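Local coordinates for protein XRE family transcriptional regulator (Pseudomonas putida, PDB 6F8H) that is the antitoxin GraA, a HigA-type helix-turn-helix protein that probably counters the toxin GraT and probably binds operator DNA, at residues A34-A39 against S66-T71. Sequence-based numbering, arbitrary orientation.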
ATOM      1  N   ALA A  34      18.869  15.966   3.173  1.00 29.04           N
ATOM      2  CA  ALA A  34      20.115  15.235   2.962  1.00 32.47           C
ATOM      3  C   ALA A  34      20.519  14.463   4.209  1.00 28.20           C
ATOM      4  O   ALA A  34      20.973  13.311   4.120  1.00 30.69           O
ATOM      5  CB  ALA A  34      21.236  16.190   2.542  1.00 34.83           C
ATOM      6  N   ALA A  35      20.366  15.085   5.374  1.00 27.03           N
ATOM      7  CA  ALA A  35      20.660  14.373   6.617  1.00 31.15           C
ATOM      8  C   ALA A  35      19.781  13.123   6.748  1.00 27.75           C
ATOM      9  O   ALA A  35      20.273  12.025   7.068  1.00 29.15           O
ATOM     10  CB  ALA A  35      20.483  15.287   7.812  1.00 31.50           C
ATOM     11  N   LEU A  36      18.491  13.258   6.453  1.00 28.02           N
ATOM     12  CA  LEU A  36      17.592  12.103   6.568  1.00 27.44           C
ATOM     13  C   LEU A  36      17.997  11.010   5.588  1.00 25.11           C
ATOM     14  O   LEU A  36      18.071   9.824   5.949  1.00 21.93           O
ATOM     15  CB  LEU A  36      16.135  12.521   6.335  1.00 26.97           C
ATOM     16  CG  LEU A  36      15.127  11.392   6.453  1.00 26.91           C
ATOM     17  CD1 LEU A  36      15.190  10.695   7.838  1.00 27.25           C
ATOM     18  CD2 LEU A  36      13.733  11.900   6.146  1.00 27.49           C
ATOM     19  N   ALA A  37      18.283  11.423   4.350  1.00 26.30           N
ATOM     20  CA  ALA A  37      18.697  10.495   3.283  1.00 25.41           C
ATOM     21  C   ALA A  37      19.929   9.683   3.654  1.00 27.27           C
ATOM     22  O   ALA A  37      19.962   8.470   3.440  1.00 24.79           O
ATOM     23  CB  ALA A  37      18.960  11.260   1.972  1.00 25.63           C
ATOM     24  N   ARG A  38      20.953  10.360   4.165  1.00 28.14           N
ATOM     25  CA  ARG A  38      22.165   9.664   4.584  1.00 31.56           C
ATOM     26  C   ARG A  38      21.857   8.586   5.637  1.00 30.80           C
ATOM     27  O   ARG A  38      22.364   7.461   5.548  1.00 27.77           O
ATOM     28  CB  ARG A  38      23.202  10.636   5.140  1.00 28.83           C
ATOM     29  CG  ARG A  38      24.525   9.931   5.502  1.00 36.91           C
ATOM     30  CD  ARG A  38      25.510  10.815   6.267  1.00 39.24           C
ATOM     31  NE  ARG A  38      25.627  12.147   5.668  1.00 50.52           N
ATOM     32  CZ  ARG A  38      26.590  13.021   5.955  1.00 50.97           C
ATOM     33  NH1 ARG A  38      27.548  12.694   6.823  1.00 44.96           N
ATOM     34  NH2 ARG A  38      26.601  14.214   5.368  1.00 42.61           N
ATOM     35  N   ALA A  39      21.018   8.921   6.622  1.00 28.13           N
ATOM     36  CA  ALA A  39      20.705   7.964   7.676  1.00 28.64           C
ATOM     37  C   ALA A  39      19.841   6.816   7.139  1.00 30.10           C
ATOM     38  O   ALA A  39      19.995   5.663   7.556  1.00 32.28           O
ATOM     39  CB  ALA A  39      20.015   8.666   8.856  1.00 29.51           C
ATOM     40  N   SER A  66      11.386   3.062   9.591  1.00 26.78           N
ATOM     41  CA  SER A  66      11.101   2.488  10.899  1.00 27.10           C
ATOM     42  C   SER A  66      12.382   2.322  11.725  1.00 28.91           C
ATOM     43  O   SER A  66      12.403   2.605  12.921  1.00 29.45           O
ATOM     44  CB  SER A  66      10.404   1.142  10.745  1.00 26.99           C
ATOM     45  OG  SER A  66      11.285   0.165  10.248  1.00 29.18           O
ATOM     46  N   ILE A  67      13.453   1.853  11.088  1.00 27.26           N
ATOM     47  CA  ILE A  67      14.727   1.755  11.784  1.00 27.51           C
ATOM     48  C   ILE A  67      15.258   3.137  12.105  1.00 28.84           C
ATOM     49  O   ILE A  67      15.637   3.422  13.236  1.00 28.47           O
ATOM     50  CB  ILE A  67      15.782   0.980  10.959  1.00 25.11           C
ATOM     51  CG1 ILE A  67      15.338  -0.466  10.801  1.00 28.17           C
ATOM     52  CG2 ILE A  67      17.121   1.001  11.670  1.00 32.06           C
ATOM     53  CD1 ILE A  67      16.308  -1.296  10.025  1.00 35.02           C
ATOM     54  N   CYS A  68      15.249   4.002  11.101  1.00 24.64           N
ATOM     55  CA  CYS A  68      15.872   5.309  11.213  1.00 28.13           C
ATOM     56  C   CYS A  68      15.172   6.213  12.224  1.00 32.88           C
ATOM     57  O   CYS A  68      15.833   6.949  12.961  1.00 31.12           O
ATOM     58  CB  CYS A  68      15.908   5.985   9.833  1.00 28.31           C
ATOM     59  SG  CYS A  68      16.659   7.606   9.838  1.00 36.75           S
ATOM     60  N   LEU A  69      13.842   6.153  12.275  1.00 25.75           N
ATOM     61  CA  LEU A  69      13.090   7.100  13.100  1.00 31.60           C
ATOM     62  C   LEU A  69      12.363   6.452  14.277  1.00 30.63           C
ATOM     63  O   LEU A  69      11.592   7.127  14.962  1.00 29.87           O
ATOM     64  CB  LEU A  69      12.065   7.866  12.245  1.00 26.84           C
ATOM     65  CG  LEU A  69      12.549   8.647  11.026  1.00 28.50           C
ATOM     66  CD1 LEU A  69      11.370   9.102  10.179  1.00 25.29           C
ATOM     67  CD2 LEU A  69      13.392   9.844  11.457  1.00 31.36           C
ATOM     68  N   ASP A  70      12.600   5.157  14.496  1.00 31.53           N
ATOM     69  CA  ASP A  70      12.005   4.417  15.621  1.00 38.22           C
ATOM     70  C   ASP A  70      10.480   4.258  15.542  1.00 33.90           C
ATOM     71  O   ASP A  70       9.758   4.582  16.490  1.00 34.10           O
ATOM     72  CB  ASP A  70      12.364   5.080  16.957  1.00 42.74           C
ATOM     73  CG  ASP A  70      13.825   4.912  17.318  1.00 51.16           C
ATOM     74  OD1 ASP A  70      14.355   3.801  17.099  1.00 51.39           O
ATOM     75  OD2 ASP A  70      14.438   5.886  17.817  1.00 50.92           O
ATOM     76  N   THR A  71       9.996   3.738  14.421  1.00 28.92           N
ATOM     77  CA  THR A  71       8.570   3.454  14.278  1.00 30.86           C
ATOM     78  C   THR A  71       8.417   2.024  13.821  1.00 31.92           C
ATOM     79  O   THR A  71       9.408   1.344  13.583  1.00 30.81           O
ATOM     80  CB  THR A  71       7.890   4.367  13.246  1.00 29.60           C
ATOM     81  OG1 THR A  71       8.311   3.970  11.938  1.00 27.71           O
ATOM     82  CG2 THR A  71       8.256   5.819  13.481  1.00 30.02           C
TER
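Ala39 and Cys68 bring helix 33-40 and the C-terminal turn of helix 59-69 together, their CA atoms 6.6 Å apart; Asp70, with positive phi (66°), takes the chain out of helical conformation just beyond, and Thr71 N returns a 3.1 Å hydrogen bond to Ser66 O. The thiol of Cys68 is the middle of the contact. Its SG stands anti to the backbone N (chi1 -180°), which carries the sulfur across to the other helix, where it meets the methyl of Ala39 (SG to CB 3.7 Å) and one branch of Leu36 (SG to CD1 4.0 Å). The same CD1 reaches Leu69 CD2 at 4.1 Å, the two leucine side chains crossing at about a right angle. All four residues are buried, and the contacts are van der Waals packing of methyl groups and a sulfur. In the all-helical domain, helices 33-40 and 44-51 probably form the helix-turn-helix pair, the second, by its position, being the likely recognition helix; Leu36 also packs on Val47 of the latter. Leu21 of helix 17-29 touches both Leu36 and Leu69, so a third helix packs against the two leucines, while Trp76 of helix 73-99 packs on Leu69. The second subunit packs on three of the same residues: its Leu103 on Leu36 and Ala39, its Gln101 on Cys68, and its Arg102 forms a salt bridge with Asp70.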